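Local coordinates for protein cytochrome P450 (Bacillus megaterium, PDB 5L92) that is a heme-containing cytochrome P450 that binds the steroid corticosterone and probably hydroxylates steroids as a monooxygenase, at residues 165-170 with 184-189; 80-85 with 229-234; 257-262 with 375-380. All coordinates share one frame; numbering follows the deposited sequence.

Interaction 1. Residues 165-170 with 184-189; sequences SDIIVA and QQEKMK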
# COMPACT_ATOMS: atom_id res chain seq x y z
N SER A 165 -8.70 -8.73 4.85
CA SER A 165 -7.55 -7.99 4.34
C SER A 165 -6.44 -7.95 5.37
O SER A 165 -5.27 -8.10 5.01
CB SER A 165 -7.94 -6.57 3.92
OG SER A 165 -8.82 -6.55 2.83
N ASP A 166 -6.77 -7.75 6.65
CA ASP A 166 -5.72 -7.74 7.68
C ASP A 166 -5.04 -9.10 7.73
O ASP A 166 -3.82 -9.17 7.77
CB ASP A 166 -6.26 -7.35 9.06
CG ASP A 166 -6.75 -5.88 9.15
OD1 ASP A 166 -6.40 -5.05 8.28
OD2 ASP A 166 -7.52 -5.58 10.10
N ILE A 167 -5.81 -10.18 7.66
CA ILE A 167 -5.19 -11.51 7.66
C ILE A 167 -4.20 -11.64 6.51
O ILE A 167 -3.04 -12.05 6.70
CB ILE A 167 -6.27 -12.60 7.62
CG1 ILE A 167 -6.96 -12.65 8.98
CG2 ILE A 167 -5.64 -13.97 7.19
CD1 ILE A 167 -8.16 -13.60 9.04
N ILE A 168 -4.63 -11.28 5.29
CA ILE A 168 -3.79 -11.48 4.10
C ILE A 168 -2.48 -10.71 4.22
O ILE A 168 -1.43 -11.21 3.80
CB ILE A 168 -4.55 -11.10 2.81
CG1 ILE A 168 -5.71 -12.06 2.56
CG2 ILE A 168 -3.61 -11.15 1.62
CD1 ILE A 168 -5.28 -13.53 2.38
N VAL A 169 -2.50 -9.48 4.75
CA VAL A 169 -1.22 -8.74 4.84
C VAL A 169 -0.50 -8.98 6.17
O VAL A 169 0.63 -8.49 6.35
CB VAL A 169 -1.39 -7.22 4.59
CG1 VAL A 169 -2.00 -6.92 3.20
CG2 VAL A 169 -2.18 -6.55 5.70
N ALA A 170 -1.09 -9.74 7.08
CA ALA A 170 -0.51 -9.93 8.41
C ALA A 170 0.85 -10.63 8.35
O ALA A 170 1.09 -11.53 7.54
CB ALA A 170 -1.48 -10.72 9.29
N GLN A 184 -0.09 -19.18 7.95
CA GLN A 184 -0.24 -19.61 6.60
C GLN A 184 -1.61 -20.20 6.45
O GLN A 184 -2.24 -19.97 5.48
CB GLN A 184 0.76 -20.69 6.21
CG GLN A 184 2.21 -20.29 6.18
CD GLN A 184 2.46 -19.16 5.18
OE1 GLN A 184 3.31 -18.19 5.55
NE2 GLN A 184 1.88 -19.16 4.09
N GLN A 185 -2.05 -20.96 7.42
CA GLN A 185 -3.36 -21.58 7.33
C GLN A 185 -4.45 -20.58 7.33
O GLN A 185 -5.41 -20.71 6.62
CB GLN A 185 -3.64 -22.54 8.48
CG GLN A 185 -2.86 -23.81 8.42
CD GLN A 185 -3.06 -24.68 9.63
OE1 GLN A 185 -3.97 -24.49 10.41
NE2 GLN A 185 -2.22 -25.63 9.77
N GLU A 186 -4.29 -19.57 8.16
CA GLU A 186 -5.32 -18.56 8.27
C GLU A 186 -5.35 -17.71 7.01
O GLU A 186 -6.42 -17.24 6.62
CB GLU A 186 -5.09 -17.70 9.52
CG GLU A 186 -6.30 -16.84 9.94
CD GLU A 186 -7.48 -17.64 10.51
OE1 GLU A 186 -7.30 -18.85 10.78
OE2 GLU A 186 -8.60 -17.04 10.69
N LYS A 187 -4.22 -17.57 6.33
CA LYS A 187 -4.21 -16.89 5.04
C LYS A 187 -4.95 -17.71 3.98
O LYS A 187 -5.81 -17.19 3.26
CB LYS A 187 -2.78 -16.59 4.64
CG LYS A 187 -2.16 -15.44 5.51
CD LYS A 187 -0.73 -15.10 5.16
CE LYS A 187 -0.15 -14.06 6.11
NZ LYS A 187 0.11 -12.78 5.41
N MET A 188 -4.68 -19.02 3.90
CA MET A 188 -5.37 -19.87 2.93
C MET A 188 -6.88 -19.84 3.14
O MET A 188 -7.65 -19.78 2.18
CB MET A 188 -4.83 -21.30 3.03
CG MET A 188 -3.43 -21.48 2.53
SD MET A 188 -2.84 -23.13 2.95
CE MET A 188 -3.58 -24.13 1.64
N LYS A 189 -7.32 -19.86 4.39
CA LYS A 189 -8.75 -19.79 4.66
C LYS A 189 -9.35 -18.45 4.23
O LYS A 189 -10.49 -18.40 3.74
CB LYS A 189 -8.99 -20.06 6.14
CG LYS A 189 -10.41 -19.78 6.61
CD LYS A 189 -10.63 -20.22 8.05
CE LYS A 189 -12.12 -20.42 8.34
NZ LYS A 189 -12.40 -20.40 9.80
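Lys187 NZ is gripped by carbonyls at and just past the C-terminal end of helix 158-169, a lysine from one helix bonding to main-chain carbonyls where a neighbouring helix ends. Its two strong bonds run to Ile168 O and Ala170 O, each 2.7 Å from NZ, and a weak third one reaches Ile167 O at 3.5 Å. The two strong bonds differ in direction: Ala170 O is met in its carbonyl plane, on a lone pair, whereas NZ stands above the plane of Ile168 O, 59° out of it. The lysine chain is extended through CE and bends only at its last torsion (chi4 -113°), which swings NZ in among the carbonyls. On the way Lys187 CG lies near Ile167 O. Lys187 CE is 3.2 Å from Ala170 O.

The apolar part lies beside this polar knot. Ile167 sends CG2 against the backbone of helix 177-207, 3.4 Å from Glu186 O, while its CD1 touches Glu186 CG and OE2; the two side chains cross obliquely. Ile168 starts out away from that helix, yet its CD1 approaches Lys187 O, and the same side chain touches bound corticosterone, Ile241 of helix 229-245 and Leu194. The segment axes approach to 8.8 Å at 135°, closer to antiparallel than to parallel. This pair joins the F and G helices of the P450 fold, which cover the substrate pocket. A positive charge at a helix C-terminus would probably be favoured by the helix dipole; the ammonium gives Ile168 O and Ala170 O a donor, while Ile167 O already has Ala170 N.

Interaction 2. Residues 80-85 with 229-234; sequences LGTSLI and DEEIVG. With HEM (protoporphyrin IX containing Fe), chain C.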
# COMPACT_ATOMS: atom_id res chain seq x y z
N LEU A 80 -5.69 -14.78 -6.28
CA LEU A 80 -4.70 -13.71 -6.12
C LEU A 80 -3.43 -13.98 -6.91
O LEU A 80 -2.83 -13.05 -7.47
CB LEU A 80 -4.37 -13.51 -4.64
CG LEU A 80 -5.06 -12.37 -3.89
CD1 LEU A 80 -4.54 -12.40 -2.45
CD2 LEU A 80 -4.83 -10.97 -4.57
N GLY A 81 -3.02 -15.24 -7.00
CA GLY A 81 -1.83 -15.60 -7.77
C GLY A 81 -1.95 -15.43 -9.27
O GLY A 81 -0.93 -15.52 -9.96
N THR A 82 -3.16 -15.18 -9.79
CA THR A 82 -3.35 -14.86 -11.21
C THR A 82 -3.48 -13.36 -11.45
O THR A 82 -3.58 -12.93 -12.61
CB THR A 82 -4.60 -15.58 -11.77
OG1 THR A 82 -5.81 -14.90 -11.39
CG2 THR A 82 -4.66 -17.01 -11.25
N SER A 83 -3.48 -12.55 -10.41
CA SER A 83 -3.67 -11.12 -10.59
C SER A 83 -2.37 -10.43 -11.03
O SER A 83 -1.26 -10.95 -10.90
CB SER A 83 -4.21 -10.49 -9.31
OG SER A 83 -3.19 -10.34 -8.33
N LEU A 84 -2.58 -9.23 -11.57
CA LEU A 84 -1.55 -8.32 -12.08
C LEU A 84 -0.27 -8.32 -11.27
O LEU A 84 0.81 -8.34 -11.85
CB LEU A 84 -2.07 -6.89 -12.08
CG LEU A 84 -2.99 -6.46 -13.20
CD1 LEU A 84 -3.39 -5.04 -12.89
CD2 LEU A 84 -2.32 -6.56 -14.54
N ILE A 85 -0.38 -8.27 -9.94
CA ILE A 85 0.81 -8.12 -9.11
C ILE A 85 1.70 -9.35 -9.12
O ILE A 85 2.87 -9.24 -8.73
CB ILE A 85 0.41 -7.74 -7.67
CG1 ILE A 85 1.62 -7.19 -6.91
CG2 ILE A 85 -0.21 -8.92 -6.92
CD1 ILE A 85 1.28 -6.33 -5.69
N ASP A 229 -12.84 -16.06 -15.34
CA ASP A 229 -13.52 -15.59 -14.16
C ASP A 229 -12.61 -15.57 -12.96
O ASP A 229 -12.71 -14.65 -12.13
CB ASP A 229 -14.74 -16.44 -13.86
CG ASP A 229 -15.90 -16.13 -14.77
OD1 ASP A 229 -15.87 -15.09 -15.46
OD2 ASP A 229 -16.86 -16.91 -14.80
N GLU A 230 -11.72 -16.56 -12.83
CA GLU A 230 -10.74 -16.54 -11.75
C GLU A 230 -9.90 -15.26 -11.81
O GLU A 230 -9.50 -14.72 -10.77
CB GLU A 230 -9.83 -17.78 -11.82
CG GLU A 230 -8.88 -17.98 -10.62
CD GLU A 230 -7.90 -19.12 -10.80
OE1 GLU A 230 -7.55 -19.44 -11.96
OE2 GLU A 230 -7.48 -19.70 -9.79
N GLU A 231 -9.62 -14.78 -13.02
CA GLU A 231 -8.79 -13.59 -13.16
C GLU A 231 -9.55 -12.35 -12.70
O GLU A 231 -8.97 -11.47 -12.03
CB GLU A 231 -8.31 -13.46 -14.60
CG GLU A 231 -7.07 -14.32 -14.87
CD GLU A 231 -6.72 -14.49 -16.35
OE1 GLU A 231 -7.40 -13.90 -17.21
OE2 GLU A 231 -5.75 -15.21 -16.65
N ILE A 232 -10.85 -12.29 -12.98
CA ILE A 232 -11.65 -11.18 -12.48
C ILE A 232 -11.73 -11.22 -10.96
O ILE A 232 -11.59 -10.19 -10.29
CB ILE A 232 -13.05 -11.19 -13.14
CG1 ILE A 232 -12.89 -11.14 -14.65
CG2 ILE A 232 -13.91 -10.01 -12.60
CD1 ILE A 232 -14.18 -11.08 -15.39
N VAL A 233 -11.93 -12.41 -10.39
CA VAL A 233 -11.93 -12.56 -8.94
C VAL A 233 -10.59 -12.11 -8.36
O VAL A 233 -10.54 -11.37 -7.38
CB VAL A 233 -12.27 -14.01 -8.54
CG1 VAL A 233 -11.93 -14.30 -7.08
CG2 VAL A 233 -13.75 -14.24 -8.76
N GLY A 234 -9.48 -12.55 -8.96
CA GLY A 234 -8.17 -12.21 -8.44
C GLY A 234 -7.91 -10.70 -8.43
O GLY A 234 -7.42 -10.15 -7.44
CHA HEM C . 0.96 -2.19 -7.18
CHB HEM C . 1.95 0.71 -3.37
CHC HEM C . -2.60 2.24 -3.25
CHD HEM C . -3.65 -1.00 -6.69
C1A HEM C . 1.63 -1.49 -6.18
C2A HEM C . 3.05 -1.53 -5.94
C3A HEM C . 3.32 -0.75 -4.89
C4A HEM C . 2.08 -0.16 -4.44
CMA HEM C . 4.71 -0.49 -4.28
CAA HEM C . 4.09 -2.36 -6.75
CBA HEM C . 3.93 -3.86 -6.54
CGA HEM C . 5.12 -4.64 -7.04
O1A HEM C . 5.92 -4.11 -7.82
O2A HEM C . 5.31 -5.80 -6.64
C1B HEM C . 0.84 1.42 -3.01
C2B HEM C . 0.76 2.52 -2.05
C3B HEM C . -0.52 2.92 -2.03
C4B HEM C . -1.27 2.09 -2.95
CMB HEM C . 1.96 3.10 -1.28
CAB HEM C . -1.19 4.07 -1.24
CBB HEM C . -0.51 5.13 -0.78
C1C HEM C . -3.28 1.50 -4.18
C2C HEM C . -4.70 1.54 -4.41
C3C HEM C . -4.98 0.67 -5.36
C4C HEM C . -3.77 -0.01 -5.74
CMC HEM C . -5.74 2.47 -3.74
CAC HEM C . -6.41 0.43 -5.86
CBC HEM C . -6.71 0.59 -7.14
C1D HEM C . -2.51 -1.61 -7.12
C2D HEM C . -2.46 -2.64 -8.15
C3D HEM C . -1.17 -2.98 -8.31
C4D HEM C . -0.39 -2.18 -7.37
CMD HEM C . -3.73 -3.18 -8.86
CAD HEM C . -0.56 -4.03 -9.27
CBD HEM C . -0.11 -3.37 -10.59
CGD HEM C . 0.63 -4.30 -11.52
O1D HEM C . 0.70 -4.02 -12.74
O2D HEM C . 1.19 -5.34 -11.08
NA HEM C . 1.04 -0.64 -5.26
NB HEM C . -0.42 1.19 -3.51
NC HEM C . -2.74 0.53 -5.00
ND HEM C . -1.24 -1.39 -6.66
FE HEM C . -0.86 -0.00 -5.17
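Leu80 meets Gly234 through CD2, which lies 4.0 Å from Gly234 O, and the two residues bring their backbones within 4.4 Å, CA to CA. Gly234, with no side chain, turns bare backbone toward the loop. The Leu80 side chain itself also touches corticosterone, so this loop, the B-C region of the P450 fold, lines the steroid pocket. Leu80 O accepts from Ser83 N and Ser83 OG, which fold 80-83 into a turn, and also from Asn86 ND2. Thr82 follows as the main point of contact. Its OG1 sits 3.7 Å from Glu231 CA and equally near Glu231 CG, but is hydrogen-bonded to Ala79 O; CG2 lies 3.8 Å from Glu230 OE1, the two side chains crossing at about a right angle. The extended chain of Glu230 (chi2 -174°) carries its carboxylate up to that methyl. At Ser83, CB packs 3.7 Å from Gly234 O, while OG, set between the backbone N and the carbonyl carbon (chi1 77°), turns back to Leu80 O and meets it on a lone pair at 2.9 Å. Leu84 and Ile85 carry the chain on to the heme, still touching Phe235 and Leu238 farther along helix 229-245: Leu84 O lies 3.1 Å from propionate atom O2D, and Ile85 CD1 touches CBA of the other propionate. No hydrogen bond joins the two segments. The loop thus lies between the start of helix 229-245 and the heme edge; Leu84 from the loop and Glu231 from the helix touch helix 91-97, while Leu80 from the loop and Glu230 and Val233 from the helix touch helix 177-207.

Interaction 3. Residues 257-262 with 375-380; sequences CLMEDK and QMDWSP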
# COMPACT_ATOMS: atom_id res chain seq x y z
N CYS A 257 3.66 12.28 10.75
CA CYS A 257 4.85 13.07 10.45
C CYS A 257 4.65 14.54 10.84
O CYS A 257 5.59 15.17 11.35
CB CYS A 257 5.21 12.98 8.97
SG CYS A 257 5.96 11.40 8.42
N LEU A 258 3.44 15.08 10.63
CA LEU A 258 3.18 16.49 10.91
C LEU A 258 3.11 16.76 12.40
O LEU A 258 3.47 17.85 12.86
CB LEU A 258 1.89 16.96 10.21
CG LEU A 258 1.94 16.92 8.69
CD1 LEU A 258 0.58 17.19 8.11
CD2 LEU A 258 2.97 17.85 8.04
N MET A 259 2.67 15.77 13.18
CA MET A 259 2.68 15.87 14.63
C MET A 259 4.08 15.69 15.20
O MET A 259 4.42 16.31 16.21
CB MET A 259 1.73 14.84 15.22
CG MET A 259 0.23 15.08 14.85
SD MET A 259 -0.50 16.60 15.47
CE MET A 259 -0.23 17.66 14.06
N GLU A 260 4.88 14.81 14.59
CA GLU A 260 6.26 14.65 15.02
C GLU A 260 7.04 15.94 14.84
O GLU A 260 7.80 16.32 15.72
CB GLU A 260 6.92 13.52 14.22
CG GLU A 260 8.23 13.05 14.78
CD GLU A 260 8.64 11.69 14.19
OE1 GLU A 260 8.41 11.44 12.97
OE2 GLU A 260 9.16 10.86 14.96
N ASP A 261 6.87 16.62 13.69
CA ASP A 261 7.61 17.87 13.39
C ASP A 261 6.64 19.03 13.21
O ASP A 261 6.19 19.35 12.10
CB ASP A 261 8.48 17.75 12.14
CG ASP A 261 9.16 19.08 11.80
OD1 ASP A 261 9.24 19.93 12.70
OD2 ASP A 261 9.63 19.25 10.66
N LYS A 262 6.36 19.71 14.32
CA LYS A 262 5.41 20.81 14.28
C LYS A 262 5.87 21.97 13.41
O LYS A 262 5.02 22.71 12.90
CB LYS A 262 5.12 21.29 15.71
CG LYS A 262 4.45 20.22 16.54
CD LYS A 262 3.15 19.79 15.91
CE LYS A 262 2.17 19.31 16.98
NZ LYS A 262 2.84 18.33 17.91
N GLN A 375 -5.07 23.19 15.35
CA GLN A 375 -4.40 23.09 16.59
C GLN A 375 -4.36 21.65 17.10
O GLN A 375 -4.10 21.43 18.25
CB GLN A 375 -5.04 24.01 17.60
CG GLN A 375 -5.04 25.47 17.22
CD GLN A 375 -3.70 25.93 16.71
OE1 GLN A 375 -2.69 25.82 17.39
NE2 GLN A 375 -3.68 26.45 15.51
N MET A 376 -4.61 20.70 16.23
CA MET A 376 -4.58 19.31 16.60
C MET A 376 -3.23 18.83 17.15
O MET A 376 -2.21 19.31 16.79
CB MET A 376 -5.04 18.42 15.43
CG MET A 376 -3.99 17.96 14.45
SD MET A 376 -4.56 16.86 13.15
CE MET A 376 -4.69 17.98 11.85
N ASP A 377 -3.29 17.89 18.06
CA ASP A 377 -2.10 17.32 18.65
C ASP A 377 -2.41 15.95 19.20
O ASP A 377 -3.53 15.53 19.24
CB ASP A 377 -1.53 18.25 19.72
CG ASP A 377 -0.01 18.10 19.92
OD1 ASP A 377 0.63 17.30 19.28
OD2 ASP A 377 0.52 18.79 20.74
N TRP A 378 -1.37 15.24 19.61
CA TRP A 378 -1.54 13.95 20.17
C TRP A 378 -2.51 14.02 21.32
O TRP A 378 -2.46 14.92 22.09
CB TRP A 378 -0.23 13.38 20.71
CG TRP A 378 0.99 13.64 19.97
CD1 TRP A 378 1.90 14.55 20.26
CD2 TRP A 378 1.48 12.93 18.84
NE1 TRP A 378 2.91 14.50 19.39
CE2 TRP A 378 2.69 13.49 18.51
CE3 TRP A 378 1.02 11.88 18.09
CZ2 TRP A 378 3.42 13.06 17.45
CZ3 TRP A 378 1.73 11.46 17.07
CH2 TRP A 378 2.92 12.03 16.75
N SER A 379 -3.36 13.04 21.44
CA SER A 379 -4.26 12.99 22.56
C SER A 379 -3.52 12.41 23.73
O SER A 379 -2.56 11.74 23.56
CB SER A 379 -5.49 12.20 22.19
OG SER A 379 -5.73 11.10 23.00
N PRO A 380 -4.07 12.69 24.97
CA PRO A 380 -3.39 12.07 26.11
C PRO A 380 -3.41 10.55 26.08
O PRO A 380 -2.65 9.97 26.77
CB PRO A 380 -4.14 12.58 27.32
CG PRO A 380 -4.81 13.81 26.89
CD PRO A 380 -5.22 13.53 25.52
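Met259 and Asp377 bring their CA atoms within 6.4 Å where the end of helix 247-260 meets the short strand 377-378, an edge strand of a small antiparallel sheet in the cytochrome P450 fold. Asp261, the first residue past the helix, N-caps the next one, and Lys262 begins that helix beside the strand. Met259 CB lies over one face of the Trp378 ring in a CH-pi contact, 3.5 Å from the centroid of the six-membered ring and offset toward its rim. Its chain bends at chi2 (-64°), which places SD near the strand backbone, 3.5 Å from Met376 O; this sulfur also makes an oblique Met-aromatic contact with Trp378. CE meets Met376 CG at 3.8 Å, the two methionines crossing at about a right angle. Tyr256 packs edge-to-face with the indole, and Ile400 of the central strand touches both methionines. Lys262 NZ bonds to Met259 O at 3.1 Å, on a lone pair, and forms a salt bridge with Asp377, meeting OD1 at 2.8 Å from above the carboxylate plane, 47° out of it.

Overall arrangement
Interactions 1 and 2 belong to the surroundings of the substrate pocket: buried Ile168 of the first and buried Leu80 of the second both touch corticosterone, and the second also reaches the heme. Their centres lie about 17 Å apart, and interaction 1 is nested within the chain loop closed by interaction 2; helices 177-207 and 229-245 border both. Interaction 3 lies on the opposite side of the chain's centre from interaction 2. All three are partly buried, but interaction 3, about 23 Å from the chain's centre, centre to centre, is the most peripheral. Their chemistry differs: a lysine ammonium bonded to main-chain carbonyls, van der Waals contact around a glycine, and a salt bridge beside a methionine-tryptophan cluster.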